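Amino acid ABC transporter, periplasmic amino acid-binding protein (Brucella ovis, PDB 4Z9N) binds glutathione as a periplasmic solute-binding protein and probably delivers it, or related amino-acid-derived solutes, to an ABC transporter for uptake. Local coordinates at residues 15-26 with 81-89; 51-60 with 277-288. All coordinates share one frame; numbering follows the deposited sequence.

Contact 1: residues 15-26 with 81-89; sequences VKAKGFLQCGVN and EVDVLIRNT. With GSH (glutathione), chain U.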
loop_
_atom_site.group_PDB
_atom_site.type_symbol
_atom_site.label_atom_id
_atom_site.label_comp_id
_atom_site.label_asym_id
_atom_site.label_seq_id
_atom_site.Cartn_x
_atom_site.Cartn_y
_atom_site.Cartn_z
ATOM N N VAL D 15 22.697 -4.158 -12.388
ATOM C CA VAL D 15 22.945 -2.824 -11.858
ATOM C C VAL D 15 24.309 -2.769 -11.146
ATOM O O VAL D 15 25.095 -1.848 -11.362
ATOM C CB VAL D 15 21.791 -2.384 -10.919
ATOM C CG1 VAL D 15 22.204 -1.173 -10.088
ATOM C CG2 VAL D 15 20.522 -2.100 -11.739
ATOM N N LYS D 16 24.603 -3.759 -10.309
ATOM C CA LYS D 16 25.885 -3.766 -9.618
ATOM C C LYS D 16 27.029 -3.955 -10.604
ATOM O O LYS D 16 28.074 -3.331 -10.469
ATOM C CB LYS D 16 25.938 -4.846 -8.542
ATOM C CG LYS D 16 24.894 -4.670 -7.466
ATOM C CD LYS D 16 24.732 -5.913 -6.619
ATOM C CE LYS D 16 25.849 -6.021 -5.611
ATOM N NZ LYS D 16 26.093 -7.436 -5.208
ATOM N N ALA D 17 26.815 -4.806 -11.601
ATOM C CA ALA D 17 27.827 -5.050 -12.626
ATOM C C ALA D 17 28.170 -3.797 -13.438
ATOM O O ALA D 17 29.336 -3.559 -13.729
ATOM C CB ALA D 17 27.373 -6.161 -13.551
ATOM N N LYS D 18 27.178 -2.994 -13.820
ATOM C CA LYS D 18 27.498 -1.821 -14.628
ATOM C C LYS D 18 27.961 -0.679 -13.720
ATOM O O LYS D 18 28.645 0.247 -14.170
ATOM C CB LYS D 18 26.317 -1.404 -15.503
ATOM C CG LYS D 18 25.126 -0.846 -14.775
ATOM C CD LYS D 18 23.946 -0.653 -15.742
ATOM C CE LYS D 18 22.749 -0.036 -15.015
ATOM N NZ LYS D 18 21.542 0.082 -15.884
ATOM N N GLY D 19 27.621 -0.772 -12.438
ATOM C CA GLY D 19 28.180 0.112 -11.425
ATOM C C GLY D 19 27.401 1.380 -11.133
ATOM O O GLY D 19 27.888 2.290 -10.464
ATOM N N PHE D 20 26.178 1.440 -11.637
ATOM C CA PHE D 20 25.305 2.576 -11.384
ATOM C C PHE D 20 23.873 2.158 -11.671
ATOM O O PHE D 20 23.633 1.109 -12.275
ATOM C CB PHE D 20 25.699 3.774 -12.255
ATOM C CG PHE D 20 25.556 3.517 -13.724
ATOM C CD1 PHE D 20 24.361 3.778 -14.374
ATOM C CD2 PHE D 20 26.615 3.016 -14.458
ATOM C CE1 PHE D 20 24.221 3.536 -15.724
ATOM C CE2 PHE D 20 26.482 2.774 -15.820
ATOM C CZ PHE D 20 25.288 3.037 -16.451
ATOM N N LEU D 21 22.934 3.004 -11.269
ATOM C CA LEU D 21 21.515 2.780 -11.495
ATOM C C LEU D 21 21.013 3.685 -12.630
ATOM O O LEU D 21 21.295 4.880 -12.636
ATOM C CB LEU D 21 20.756 3.045 -10.192
ATOM C CG LEU D 21 19.226 3.010 -10.163
ATOM C CD1 LEU D 21 18.704 1.597 -10.356
ATOM C CD2 LEU D 21 18.710 3.583 -8.847
ATOM N N GLN D 22 20.302 3.122 -13.604
ATOM C CA GLN D 22 19.738 3.933 -14.688
ATOM C C GLN D 22 18.267 4.223 -14.382
ATOM O O GLN D 22 17.468 3.298 -14.337
ATOM C CB GLN D 22 19.868 3.210 -16.033
ATOM C CG GLN D 22 19.576 4.052 -17.282
ATOM C CD GLN D 22 20.658 5.079 -17.577
ATOM O OE1 GLN D 22 21.853 4.762 -17.573
ATOM N NE2 GLN D 22 20.245 6.303 -17.883
ATOM N N CYS D 23 17.907 5.493 -14.191
ATOM C CA CYS D 23 16.535 5.852 -13.781
ATOM C C CYS D 23 15.745 6.676 -14.790
ATOM O O CYS D 23 16.257 7.656 -15.350
ATOM C CB CYS D 23 16.579 6.638 -12.475
ATOM S SG CYS D 23 17.286 5.730 -11.104
ATOM N N GLY D 24 14.489 6.303 -15.009
ATOM C CA GLY D 24 13.607 7.141 -15.799
ATOM C C GLY D 24 12.974 8.235 -14.948
ATOM O O GLY D 24 12.300 7.938 -13.952
ATOM N N VAL D 25 13.178 9.495 -15.334
ATOM C CA VAL D 25 12.650 10.630 -14.574
ATOM C C VAL D 25 11.968 11.633 -15.498
ATOM O O VAL D 25 11.908 11.434 -16.711
ATOM C CB VAL D 25 13.753 11.322 -13.739
ATOM C CG1 VAL D 25 14.353 10.352 -12.723
ATOM C CG2 VAL D 25 14.853 11.876 -14.632
ATOM N N ASN D 26 11.458 12.709 -14.900
ATOM C CA ASN D 26 10.735 13.743 -15.627
ATOM C C ASN D 26 11.674 14.508 -16.568
ATOM O O ASN D 26 12.892 14.511 -16.368
ATOM C CB ASN D 26 10.068 14.701 -14.636
ATOM C CG ASN D 26 8.864 15.391 -15.226
ATOM O OD1 ASN D 26 9.011 16.303 -16.051
ATOM N ND2 ASN D 26 7.659 14.987 -14.792
ATOM N N GLU D 81 15.732 0.049 -21.060
ATOM C CA GLU D 81 16.603 1.214 -21.161
ATOM C C GLU D 81 16.793 1.831 -19.772
ATOM O O GLU D 81 17.883 2.308 -19.454
ATOM C CB GLU D 81 16.051 2.251 -22.139
ATOM C CG GLU D 81 16.759 3.612 -22.057
ATOM C CD GLU D 81 16.223 4.642 -23.043
ATOM O OE1 GLU D 81 16.755 5.780 -23.053
ATOM O OE2 GLU D 81 15.279 4.317 -23.797
ATOM N N VAL D 82 15.741 1.818 -18.951
ATOM C CA VAL D 82 15.885 2.218 -17.550
ATOM C C VAL D 82 15.550 1.041 -16.649
ATOM O O VAL D 82 14.774 0.154 -17.018
ATOM C CB VAL D 82 15.014 3.458 -17.176
ATOM C CG1 VAL D 82 15.396 4.658 -18.041
ATOM C CG2 VAL D 82 13.512 3.150 -17.276
ATOM N N ASP D 83 16.143 1.056 -15.461
ATOM C CA ASP D 83 15.979 -0.003 -14.472
ATOM C C ASP D 83 14.744 0.226 -13.596
ATOM O O ASP D 83 14.177 -0.721 -13.057
ATOM C CB ASP D 83 17.231 -0.088 -13.588
ATOM C CG ASP D 83 18.501 -0.305 -14.397
ATOM O OD1 ASP D 83 18.519 -1.208 -15.259
ATOM O OD2 ASP D 83 19.479 0.438 -14.177
ATOM N N VAL D 84 14.349 1.487 -13.449
ATOM C CA VAL D 84 13.217 1.879 -12.607
ATOM C C VAL D 84 12.668 3.204 -13.134
ATOM O O VAL D 84 13.405 4.007 -13.718
ATOM C CB VAL D 84 13.628 1.996 -11.102
ATOM C CG1 VAL D 84 14.688 3.076 -10.905
ATOM C CG2 VAL D 84 12.405 2.237 -10.186
ATOM N N LEU D 85 11.368 3.407 -12.953
ATOM C CA LEU D 85 10.704 4.637 -13.357
ATOM C C LEU D 85 10.119 5.305 -12.130
ATOM O O LEU D 85 9.230 4.755 -11.491
ATOM C CB LEU D 85 9.603 4.354 -14.382
ATOM C CG LEU D 85 8.774 5.551 -14.842
ATOM C CD1 LEU D 85 9.613 6.500 -15.731
ATOM C CD2 LEU D 85 7.533 5.059 -15.618
ATOM N N ILE D 86 10.646 6.471 -11.783
ATOM C CA ILE D 86 10.169 7.209 -10.624
ATOM C C ILE D 86 9.887 8.601 -11.138
ATOM O O ILE D 86 10.785 9.414 -11.251
ATOM C CB ILE D 86 11.178 7.194 -9.483
ATOM C CG1 ILE D 86 11.534 5.747 -9.149
ATOM C CG2 ILE D 86 10.565 7.862 -8.234
ATOM C CD1 ILE D 86 12.565 5.581 -8.043
ATOM N N ARG D 87 8.635 8.854 -11.497
ATOM C CA ARG D 87 8.332 10.010 -12.325
ATOM C C ARG D 87 6.850 10.348 -12.272
ATOM O O ARG D 87 6.169 10.281 -13.293
ATOM C CB ARG D 87 8.787 9.735 -13.775
ATOM C CG ARG D 87 8.579 10.877 -14.784
ATOM C CD ARG D 87 8.176 10.318 -16.134
ATOM N NE ARG D 87 7.696 11.339 -17.069
ATOM C CZ ARG D 87 6.472 11.865 -17.026
ATOM N NH1 ARG D 87 5.626 11.507 -16.065
ATOM N NH2 ARG D 87 6.107 12.776 -17.926
ATOM N N ASN D 88 6.370 10.726 -11.084
ATOM C CA ASN D 88 4.992 11.209 -10.890
ATOM C C ASN D 88 3.996 10.429 -11.749
ATOM O O ASN D 88 3.127 11.006 -12.390
ATOM C CB ASN D 88 4.878 12.755 -11.161
ATOM C CG ASN D 88 5.474 13.215 -12.520
ATOM O OD1 ASN D 88 6.685 13.114 -12.767
ATOM N ND2 ASN D 88 4.618 13.792 -13.374
ATOM N N THR D 89 4.138 9.106 -11.717
ATOM C CA THR D 89 3.400 8.196 -12.584
ATOM C C THR D 89 2.351 7.418 -11.794
ATOM O O THR D 89 2.667 6.660 -10.872
ATOM C CB THR D 89 4.358 7.223 -13.289
ATOM O OG1 THR D 89 5.134 7.917 -14.286
ATOM C CG2 THR D 89 3.594 6.078 -13.909
HETATM N N1 GSH U . 0.280 11.272 -12.872
HETATM C CA1 GSH U . -0.265 11.438 -14.221
HETATM C C1 GSH U . -0.005 10.157 -15.009
HETATM O O11 GSH U . -0.522 10.026 -16.153
HETATM O O12 GSH U . 0.723 9.241 -14.535
HETATM C CB1 GSH U . 0.396 12.606 -14.972
HETATM C CG1 GSH U . 1.910 12.338 -15.076
HETATM C CD1 GSH U . 2.523 13.354 -16.033
HETATM O OE1 GSH U . 3.144 13.018 -16.994
HETATM N N2 GSH U . 2.342 14.755 -15.738
HETATM C CA2 GSH U . 2.905 15.719 -16.664
HETATM C C2 GSH U . 4.436 15.621 -16.745
HETATM O O2 GSH U . 5.110 15.095 -15.917
HETATM C CB2 GSH U . 2.400 17.130 -16.343
HETATM S SG2 GSH U . 3.094 17.776 -14.797
HETATM N N3 GSH U . 5.054 16.166 -17.935
HETATM C CA3 GSH U . 6.482 16.107 -18.091
HETATM C C3 GSH U . 6.793 15.494 -19.457
HETATM O O31 GSH U . 7.970 15.569 -19.897
HETATM O O32 GSH U . 5.889 14.906 -20.126
HETATM O O HOH W 1 11.039 12.049 -12.085
#
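Asp-83 reaches across to the end of helix 11-18 and the start of strand 21-25, bridging the two. Its CB packs on Leu-21 CD1 at 3.9 Å, and its carboxylate passes Val-15 CG2. OD2 takes two donors: Lys-18 NZ, 2.7 Å away on the syn lone pair in a salt bridge, and the backbone N of Gln-22 at 2.9 Å on the anti side, 22° out of the carboxylate plane. With chi1 at -56°, CG stands beside Asp-83's own backbone N, which donates to Gln-22 O, so this one residue pairs with both the N-H and the carbonyl of Gln-22. Gln-22 turns its amide away, to Thr-66.

Beyond this pair the backbones run parallel: Gly-24 N donates to Val-84 O at 2.8 Å and Ile-86 N to Gly-24 O. Strand 21-25 is thereby the middle strand of a parallel sheet, with 63-67 on its other edge, and the ligand lies past the C-terminal ends of its strands, as in the alpha/beta lobes of periplasmic binding proteins. Glycine at 24 leaves room for Leu-85 CD1 and the Val-82 methyls.

At that end Asn-26 ND2 donates to Asn-88 OD1 (2.9 Å) and to glutathione O2 (2.8 Å); the side-chain amides of Asn-26 and Asn-88 lie 25° apart, and Asn-88 ND2 grips the same O2. Asn-26 ND2 also sits over the centre of one face of the Arg-87 guanidinium, whose NH1 and NH2 go to glutathione OE1, each at 3.1 Å, while its NE is held by Leu-68 O.

Contact 2: residues 51-60 with 277-288; sequences AVASAIFGDP and LDKDWVVKIIKG
Ala-55 and Ile-285 mark the close-packed side of this helix pair: Ala-55 CB lies 3.7 Å from Ile-285 CG1 and also touches CD1, while Ile-285 CG2 reaches Ala-51 CB. Small residues permit the approach, the axes of 51-57 and 281-288 coming within 7.5 Å at an angle of 138°. Ser-54 CB rests on Lys-284 O, and its OG, bonded back to Arg-50 O, lies 3.7 Å from Gly-288 CA; Gly-288, without a side chain, lets its CA come up to the serine. Pro-60 CG closes that end against Gly-288 O.

On the other flank Leu-277 CD1 meets Ala-55 CB at 4.0 Å, and the Leu-277 and Ile-56 side chains cross obliquely, CD2 touching CG1, just ahead of helix 281-289. On the solvent side the long Lys-284 chain and a water take over from the interlocked small residues. Lys-284 lays CB on Ser-54 O at 3.3 Å and CD over Gly-58 CA; its chain stays extended until chi4 (-39°) bends NZ, which forms a 3.5 Å salt bridge with Asp-280 OD1 of its own segment. No direct hydrogen bond joins the segments, but a water donates to Ala-55 O at 2.7 Å and accepts from Asp-278 N.

Helix 222-240 adds Thr-231 against Ala-51 and Ala-55, and Leu-235 against Ile-285. The arrangement is a steeply crossed, broadly antiparallel helix pair, in which a helix from the C-terminal part of the chain covers a helix flanking the parallel sheet of a periplasmic-binding-protein lobe.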
loop_
_atom_site.group_PDB
_atom_site.type_symbol
_atom_site.label_atom_id
_atom_site.label_comp_id
_atom_site.label_asym_id
_atom_site.label_seq_id
_atom_site.Cartn_x
_atom_site.Cartn_y
_atom_site.Cartn_z
ATOM N N ALA D 51 18.062 7.307 -3.478
ATOM C CA ALA D 51 17.900 6.422 -2.320
ATOM C C ALA D 51 18.184 4.965 -2.705
ATOM O O ALA D 51 18.837 4.226 -1.960
ATOM C CB ALA D 51 16.478 6.554 -1.708
ATOM N N VAL D 52 17.697 4.559 -3.870
ATOM C CA VAL D 52 17.948 3.213 -4.358
ATOM C C VAL D 52 19.431 3.043 -4.659
ATOM O O VAL D 52 20.027 2.025 -4.312
ATOM C CB VAL D 52 17.085 2.908 -5.584
ATOM C CG1 VAL D 52 17.421 1.549 -6.163
ATOM C CG2 VAL D 52 15.610 2.974 -5.191
ATOM N N ALA D 53 20.033 4.052 -5.283
ATOM C CA ALA D 53 21.459 4.000 -5.545
ATOM C C ALA D 53 22.254 3.901 -4.242
ATOM O O ALA D 53 23.277 3.201 -4.184
ATOM C CB ALA D 53 21.894 5.216 -6.353
ATOM N N SER D 54 21.796 4.587 -3.200
ATOM C CA SER D 54 22.514 4.531 -1.921
ATOM C C SER D 54 22.379 3.154 -1.282
ATOM O O SER D 54 23.341 2.607 -0.761
ATOM C CB SER D 54 22.017 5.607 -0.953
ATOM O OG SER D 54 21.994 6.887 -1.556
ATOM N N ALA D 55 21.176 2.592 -1.341
ATOM C CA ALA D 55 20.940 1.236 -0.852
ATOM C C ALA D 55 21.902 0.216 -1.448
ATOM O O ALA D 55 22.321 -0.731 -0.781
ATOM C CB ALA D 55 19.494 0.820 -1.151
ATOM N N ILE D 56 22.239 0.407 -2.716
ATOM C CA ILE D 56 23.000 -0.580 -3.464
ATOM C C ILE D 56 24.483 -0.300 -3.408
ATOM O O ILE D 56 25.281 -1.210 -3.173
ATOM C CB ILE D 56 22.531 -0.640 -4.930
ATOM C CG1 ILE D 56 21.057 -1.047 -5.002
ATOM C CG2 ILE D 56 23.402 -1.590 -5.748
ATOM C CD1 ILE D 56 20.464 -0.929 -6.406
ATOM N N PHE D 57 24.845 0.962 -3.634
ATOM C CA PHE D 57 26.243 1.343 -3.819
ATOM C C PHE D 57 26.818 2.137 -2.651
ATOM O O PHE D 57 28.023 2.350 -2.593
ATOM C CB PHE D 57 26.400 2.167 -5.108
ATOM C CG PHE D 57 26.014 1.431 -6.357
ATOM C CD1 PHE D 57 26.822 0.424 -6.862
ATOM C CD2 PHE D 57 24.853 1.759 -7.042
ATOM C CE1 PHE D 57 26.465 -0.260 -8.020
ATOM C CE2 PHE D 57 24.501 1.089 -8.205
ATOM C CZ PHE D 57 25.303 0.078 -8.693
ATOM N N GLY D 58 25.966 2.582 -1.730
ATOM C CA GLY D 58 26.416 3.449 -0.653
ATOM C C GLY D 58 26.870 4.816 -1.141
ATOM O O GLY D 58 27.678 5.491 -0.499
ATOM N N ASP D 59 26.342 5.218 -2.293
ATOM C CA ASP D 59 26.741 6.460 -2.944
ATOM C C ASP D 59 25.550 6.951 -3.765
ATOM O O ASP D 59 25.221 6.348 -4.771
ATOM C CB ASP D 59 27.976 6.220 -3.830
ATOM C CG ASP D 59 28.492 7.486 -4.513
ATOM O OD1 ASP D 59 27.777 8.509 -4.555
ATOM O OD2 ASP D 59 29.633 7.448 -5.031
ATOM N N PRO D 60 24.913 8.051 -3.336
ATOM C CA PRO D 60 23.712 8.566 -4.019
ATOM C C PRO D 60 23.981 9.148 -5.413
ATOM O O PRO D 60 23.020 9.529 -6.097
ATOM C CB PRO D 60 23.210 9.667 -3.074
ATOM C CG PRO D 60 24.429 10.068 -2.264
ATOM C CD PRO D 60 25.264 8.835 -2.135
ATOM N N LEU D 277 21.546 -7.025 -0.428
ATOM C CA LEU D 277 22.357 -5.855 -0.126
ATOM C C LEU D 277 23.249 -6.138 1.078
ATOM O O LEU D 277 23.373 -7.285 1.492
ATOM C CB LEU D 277 21.456 -4.654 0.137
ATOM C CG LEU D 277 20.399 -4.380 -0.934
ATOM C CD1 LEU D 277 19.608 -3.159 -0.555
ATOM C CD2 LEU D 277 21.059 -4.185 -2.310
ATOM N N ASP D 278 23.865 -5.096 1.634
ATOM C CA ASP D 278 24.729 -5.246 2.804
ATOM C C ASP D 278 23.934 -5.043 4.084
ATOM O O ASP D 278 22.812 -4.559 4.042
ATOM C CB ASP D 278 25.898 -4.265 2.739
ATOM C CG ASP D 278 26.761 -4.485 1.518
ATOM O OD1 ASP D 278 26.978 -5.659 1.155
ATOM O OD2 ASP D 278 27.212 -3.493 0.924
ATOM N N LYS D 279 24.509 -5.415 5.224
ATOM C CA LYS D 279 23.746 -5.375 6.472
ATOM C C LYS D 279 23.311 -3.952 6.819
ATOM O O LYS D 279 22.256 -3.744 7.415
ATOM C CB LYS D 279 24.556 -5.976 7.624
ATOM N N ASP D 280 24.110 -2.968 6.426
ATOM C CA ASP D 280 23.798 -1.590 6.784
ATOM C C ASP D 280 23.114 -0.820 5.656
ATOM O O ASP D 280 23.300 0.386 5.534
ATOM C CB ASP D 280 25.080 -0.857 7.221
ATOM C CG ASP D 280 26.140 -0.812 6.124
ATOM O OD1 ASP D 280 26.016 -1.557 5.131
ATOM O OD2 ASP D 280 27.096 -0.015 6.251
ATOM N N TRP D 281 22.311 -1.514 4.844
ATOM C CA TRP D 281 21.702 -0.897 3.666
ATOM C C TRP D 281 20.844 0.333 4.028
ATOM O O TRP D 281 20.806 1.310 3.273
ATOM C CB TRP D 281 20.868 -1.933 2.891
ATOM C CG TRP D 281 19.713 -2.471 3.675
ATOM C CD1 TRP D 281 19.774 -3.302 4.763
ATOM C CD2 TRP D 281 18.326 -2.200 3.455
ATOM N NE1 TRP D 281 18.502 -3.565 5.228
ATOM C CE2 TRP D 281 17.601 -2.905 4.437
ATOM C CE3 TRP D 281 17.622 -1.441 2.510
ATOM C CZ2 TRP D 281 16.209 -2.861 4.510
ATOM C CZ3 TRP D 281 16.237 -1.397 2.590
ATOM C CH2 TRP D 281 15.548 -2.101 3.581
ATOM N N VAL D 282 20.172 0.308 5.178
ATOM C CA VAL D 282 19.349 1.454 5.574
ATOM C C VAL D 282 20.215 2.637 6.021
ATOM O O VAL D 282 19.891 3.785 5.722
ATOM C CB VAL D 282 18.335 1.081 6.674
ATOM C CG1 VAL D 282 17.458 2.283 7.010
ATOM C CG2 VAL D 282 17.461 -0.084 6.211
ATOM N N VAL D 283 21.311 2.371 6.732
ATOM C CA VAL D 283 22.252 3.440 7.077
ATOM C C VAL D 283 22.744 4.103 5.787
ATOM O O VAL D 283 22.836 5.329 5.708
ATOM C CB VAL D 283 23.442 2.931 7.925
ATOM C CG1 VAL D 283 24.343 4.104 8.334
ATOM C CG2 VAL D 283 22.949 2.183 9.159
ATOM N N LYS D 284 23.024 3.294 4.768
ATOM C CA LYS D 284 23.442 3.842 3.479
ATOM C C LYS D 284 22.374 4.742 2.867
ATOM O O LYS D 284 22.707 5.816 2.352
ATOM C CB LYS D 284 23.798 2.734 2.485
ATOM C CG LYS D 284 24.948 1.842 2.898
ATOM C CD LYS D 284 25.233 0.820 1.795
ATOM C CE LYS D 284 26.400 -0.096 2.142
ATOM N NZ LYS D 284 27.503 0.626 2.827
ATOM N N ILE D 285 21.107 4.309 2.920
ATOM C CA ILE D 285 20.012 5.114 2.394
ATOM C C ILE D 285 19.931 6.456 3.129
ATOM O O ILE D 285 19.934 7.519 2.506
ATOM C CB ILE D 285 18.639 4.380 2.467
ATOM C CG1 ILE D 285 18.628 3.103 1.609
ATOM C CG2 ILE D 285 17.551 5.316 2.040
ATOM C CD1 ILE D 285 17.378 2.215 1.802
ATOM N N ILE D 286 19.834 6.410 4.453
ATOM C CA ILE D 286 19.608 7.627 5.219
ATOM C C ILE D 286 20.809 8.591 5.128
ATOM O O ILE D 286 20.639 9.815 5.052
ATOM C CB ILE D 286 19.276 7.278 6.682
ATOM C CG1 ILE D 286 18.047 6.370 6.734
ATOM C CG2 ILE D 286 18.988 8.531 7.472
ATOM C CD1 ILE D 286 16.787 6.984 6.095
ATOM N N LYS D 287 22.020 8.050 5.118
ATOM C CA LYS D 287 23.197 8.883 4.891
ATOM C C LYS D 287 23.144 9.564 3.527
ATOM O O LYS D 287 23.541 10.728 3.384
ATOM C CB LYS D 287 24.472 8.050 5.011
ATOM C CG LYS D 287 24.768 7.609 6.435
ATOM C CD LYS D 287 26.242 7.580 6.717
ATOM C CE LYS D 287 26.496 7.181 8.168
ATOM N NZ LYS D 287 27.828 6.532 8.365
ATOM N N GLY D 288 22.642 8.838 2.532
ATOM C CA GLY D 288 22.608 9.338 1.170
ATOM C C GLY D 288 21.582 10.426 0.908
ATOM O O GLY D 288 21.872 11.398 0.206
HETATM O O HOH W 2 24.085 -2.346 0.427
#

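How the contacts relate
The two contacts lie with centres about 15 Å apart and meet directly. Phe-57, at the end of helix 44-57, places CZ 3.3 Å from Val-15 O and 3.4 Å from Phe-20 N, and Leu-21 CD2 packs on Val-52 CG1 at 3.6 Å. Along the chain their segments alternate: 15-26, 51-60, 81-89, then 277-288. Helix 44-57 is thus the shared element, lying against strand 21-25 and the end of helix 11-18 with the loop after it, while helix 281-289 of contact 2 packs on it. The layers run from glutathione-binding sheet end to flanking helix to C-terminal helix, so contact 1 reaches the ligand pocket and contact 2 lies further out, joining distant sequence to the same lobe.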